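Local coordinates for fibronectin type III domain-containing protein (Simiduia agarivorans, PDB 6P2K), which probably cleaves the beta-glucan backbone of xyloglucan as a family 74 glycoside hydrolase, this chain being the beta-propeller catalytic part of a longer protein, at residues E260-W266 and G284-F290. Residues are numbered along the deposited sequence; the frame is centred on the assembly and turned at random.
Sequences EGNRRYW and GAVKDRF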
loop_
_atom_site.group_PDB
_atom_site.type_symbol
_atom_site.label_atom_id
_atom_site.label_comp_id
_atom_site.label_asym_id
_atom_site.label_seq_id
_atom_site.Cartn_x
_atom_site.Cartn_y
_atom_site.Cartn_z
ATOM N N GLU B 260 14.242 41.908 -24.574
ATOM C CA GLU B 260 14.792 40.659 -25.080
ATOM C C GLU B 260 15.099 40.792 -26.566
ATOM O O GLU B 260 14.327 41.383 -27.325
ATOM C CB GLU B 260 13.810 39.511 -24.855
ATOM C CG GLU B 260 13.922 38.830 -23.504
ATOM C CD GLU B 260 12.921 37.703 -23.357
ATOM O OE1 GLU B 260 12.570 37.352 -22.211
ATOM O OE2 GLU B 260 12.478 37.170 -24.394
ATOM N N GLY B 261 16.240 40.248 -26.977
ATOM C CA GLY B 261 16.607 40.294 -28.374
ATOM C C GLY B 261 15.786 39.338 -29.216
ATOM O O GLY B 261 15.236 38.346 -28.732
ATOM N N ASN B 262 15.687 39.668 -30.505
ATOM C CA ASN B 262 15.127 38.773 -31.519
ATOM C C ASN B 262 13.681 38.386 -31.199
ATOM O O ASN B 262 13.336 37.209 -31.080
ATOM C CB ASN B 262 16.013 37.530 -31.672
ATOM C CG ASN B 262 15.709 36.744 -32.932
ATOM O OD1 ASN B 262 15.430 37.317 -33.987
ATOM N ND2 ASN B 262 15.767 35.420 -32.828
ATOM N N ARG B 263 12.828 39.402 -31.068
ATOM C CA ARG B 263 11.415 39.196 -30.787
ATOM C C ARG B 263 10.565 39.993 -31.767
ATOM O O ARG B 263 10.971 41.053 -32.251
ATOM C CB ARG B 263 11.060 39.595 -29.347
ATOM C CG ARG B 263 11.890 38.896 -28.286
ATOM C CD ARG B 263 11.728 37.387 -28.360
ATOM N NE ARG B 263 11.907 36.755 -27.055
ATOM C CZ ARG B 263 11.555 35.502 -26.776
ATOM N NH1 ARG B 263 11.007 34.738 -27.713
ATOM N NH2 ARG B 263 11.753 35.014 -25.558
ATOM N N ARG B 264 9.369 39.472 -32.045
ATOM C CA ARG B 264 8.472 40.059 -33.042
ATOM C C ARG B 264 7.574 41.124 -32.408
ATOM O O ARG B 264 6.346 41.038 -32.429
ATOM C CB ARG B 264 7.639 38.967 -33.703
ATOM C CG ARG B 264 8.440 37.864 -34.367
ATOM C CD ARG B 264 7.613 36.595 -34.426
ATOM N NE ARG B 264 8.056 35.669 -35.462
ATOM C CZ ARG B 264 8.550 34.461 -35.212
ATOM N NH1 ARG B 264 8.673 34.043 -33.960
ATOM N NH2 ARG B 264 8.927 33.673 -36.209
ATOM N N TYR B 265 8.216 42.144 -31.840
ATOM C CA TYR B 265 7.484 43.215 -31.174
ATOM C C TYR B 265 6.569 43.931 -32.158
ATOM O O TYR B 265 6.963 44.233 -33.287
ATOM C CB TYR B 265 8.460 44.210 -30.547
ATOM C CG TYR B 265 9.337 43.617 -29.469
ATOM C CD1 TYR B 265 8.791 43.162 -28.276
ATOM C CD2 TYR B 265 10.712 43.518 -29.642
ATOM C CE1 TYR B 265 9.587 42.621 -27.284
ATOM C CE2 TYR B 265 11.519 42.978 -28.651
ATOM C CZ TYR B 265 10.949 42.531 -27.476
ATOM O OH TYR B 265 11.738 41.990 -26.485
ATOM N N TRP B 266 5.340 44.204 -31.727
ATOM C CA TRP B 266 4.371 44.831 -32.614
ATOM C C TRP B 266 3.299 45.531 -31.790
ATOM O O TRP B 266 3.192 45.342 -30.575
ATOM C CB TRP B 266 3.772 43.801 -33.584
ATOM C CG TRP B 266 2.701 42.879 -33.032
ATOM C CD1 TRP B 266 2.387 42.649 -31.719
ATOM C CD2 TRP B 266 1.820 42.052 -33.801
ATOM N NE1 TRP B 266 1.356 41.745 -31.629
ATOM C CE2 TRP B 266 0.990 41.363 -32.894
ATOM C CE3 TRP B 266 1.645 41.835 -35.173
ATOM C CZ2 TRP B 266 0.006 40.471 -33.313
ATOM C CZ3 TRP B 266 0.666 40.952 -35.585
ATOM C CH2 TRP B 266 -0.139 40.278 -34.659
ATOM N N GLY B 284 3.686 44.133 -26.622
ATOM C CA GLY B 284 3.717 42.686 -26.698
ATOM C C GLY B 284 4.293 42.228 -28.025
ATOM O O GLY B 284 5.065 42.962 -28.648
ATOM N N ALA B 285 3.921 41.034 -28.483
ATOM C CA ALA B 285 4.474 40.511 -29.725
ATOM C C ALA B 285 3.549 39.448 -30.294
ATOM O O ALA B 285 2.677 38.916 -29.600
ATOM C CB ALA B 285 5.872 39.921 -29.516
ATOM N N VAL B 286 3.762 39.139 -31.568
ATOM C CA VAL B 286 3.107 38.005 -32.206
ATOM C C VAL B 286 4.013 36.790 -32.061
ATOM O O VAL B 286 5.235 36.887 -32.234
ATOM C CB VAL B 286 2.780 38.307 -33.683
ATOM C CG1 VAL B 286 4.009 38.807 -34.433
ATOM C CG2 VAL B 286 2.173 37.083 -34.365
ATOM N N LYS B 287 3.410 35.657 -31.686
ATOM C CA LYS B 287 4.062 34.356 -31.529
ATOM C C LYS B 287 4.940 34.254 -30.282
ATOM O O LYS B 287 4.765 33.327 -29.484
ATOM C CB LYS B 287 4.887 34.000 -32.772
ATOM C CG LYS B 287 4.056 33.554 -33.965
ATOM C CD LYS B 287 4.764 32.464 -34.761
ATOM C CE LYS B 287 4.252 32.403 -36.194
ATOM N NZ LYS B 287 3.585 31.109 -36.514
ATOM N N ASP B 288 5.876 35.184 -30.100
ATOM C CA ASP B 288 6.890 35.041 -29.059
ATOM C C ASP B 288 6.278 35.080 -27.661
ATOM O O ASP B 288 5.375 35.874 -27.381
ATOM C CB ASP B 288 7.940 36.141 -29.193
ATOM C CG ASP B 288 8.795 35.980 -30.433
ATOM O OD1 ASP B 288 9.301 34.864 -30.669
ATOM O OD2 ASP B 288 8.957 36.968 -31.174
ATOM N N ARG B 289 6.795 34.224 -26.774
ATOM C CA ARG B 289 6.333 34.105 -25.390
ATOM C C ARG B 289 7.365 34.737 -24.462
ATOM O O ARG B 289 8.418 34.149 -24.198
ATOM C CB ARG B 289 6.101 32.643 -25.016
ATOM C CG ARG B 289 4.994 31.960 -25.793
ATOM C CD ARG B 289 4.633 30.609 -25.178
ATOM N NE ARG B 289 3.446 30.041 -25.809
ATOM C CZ ARG B 289 2.197 30.365 -25.483
ATOM N NH1 ARG B 289 1.963 31.247 -24.518
ATOM N NH2 ARG B 289 1.181 29.804 -26.122
ATOM N N PHE B 290 7.053 35.930 -23.948
ATOM C CA PHE B 290 7.910 36.569 -22.957
ATOM C C PHE B 290 7.120 37.375 -21.935
ATOM O O PHE B 290 7.731 38.080 -21.123
ATOM C CB PHE B 290 8.945 37.487 -23.630
ATOM C CG PHE B 290 8.341 38.500 -24.562
ATOM C CD1 PHE B 290 7.774 39.667 -24.074
ATOM C CD2 PHE B 290 8.343 38.285 -25.928
ATOM C CE1 PHE B 290 7.216 40.594 -24.930
ATOM C CE2 PHE B 290 7.792 39.208 -26.786
ATOM C CZ PHE B 290 7.227 40.364 -26.289
HETATM O O HOH W 1 11.273 34.655 -22.348
HETATM O O HOH W 2 11.457 35.221 -32.294
HETATM O O HOH W 3 8.571 32.233 -27.703
HETATM O O HOH W 4 9.068 32.152 -31.354
HETATM O O HOH W 5 1.768 45.117 -28.285
#
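Asp288 is the main polar link between 260-266 and 284-290. Its OD2 accepts a hydrogen bond from Arg264 N at 2.7 Å. Its OD1 forms two long salt bridges, to Arg263 NH1 and to Arg264 NH1, both 3.4 Å. Glu260 extends this network: Glu260 OE2 lies 2.6 Å from Arg263 NH2 and 2.8 Å from Arg263 NE. Arg264 also bonds Leu234 O through NH2, and Glu260 pairs with Lys312. Water 2 bridges Asn262 O and Asp288 OD1. The backbone turns at Arg264, the centre of an inverse gamma turn. Weak hydrogen bonds follow, from Val286 N to Arg264 O and from Trp266 N to Gly284 O, both 3.3 Å. Between them, Tyr265 and Ala285 form an antiparallel non-hydrogen-bonded pair.

Apolar packing flanks the bridge. The edge of Tyr265 meets the face of Phe290 in an offset edge-to-face pair, with centroids 5.3 Å apart. Tyr265 OH also bonds Glu260 O at 2.8 Å. Val286 CB sits 3.5 Å from the centroid of the six-membered ring of Trp266, a CH-pi contact.

The contact lies at the open end of a hairpin, where strand 265-270 begins and strand 278-285 ends. These are the first two strands of a four-stranded antiparallel propeller blade. Thr226, on strand 222-228 of the preceding blade, bonds Tyr265 O through its OG1. Val286 packs on Asp123, near the zinc site of Gln16 and Asp124.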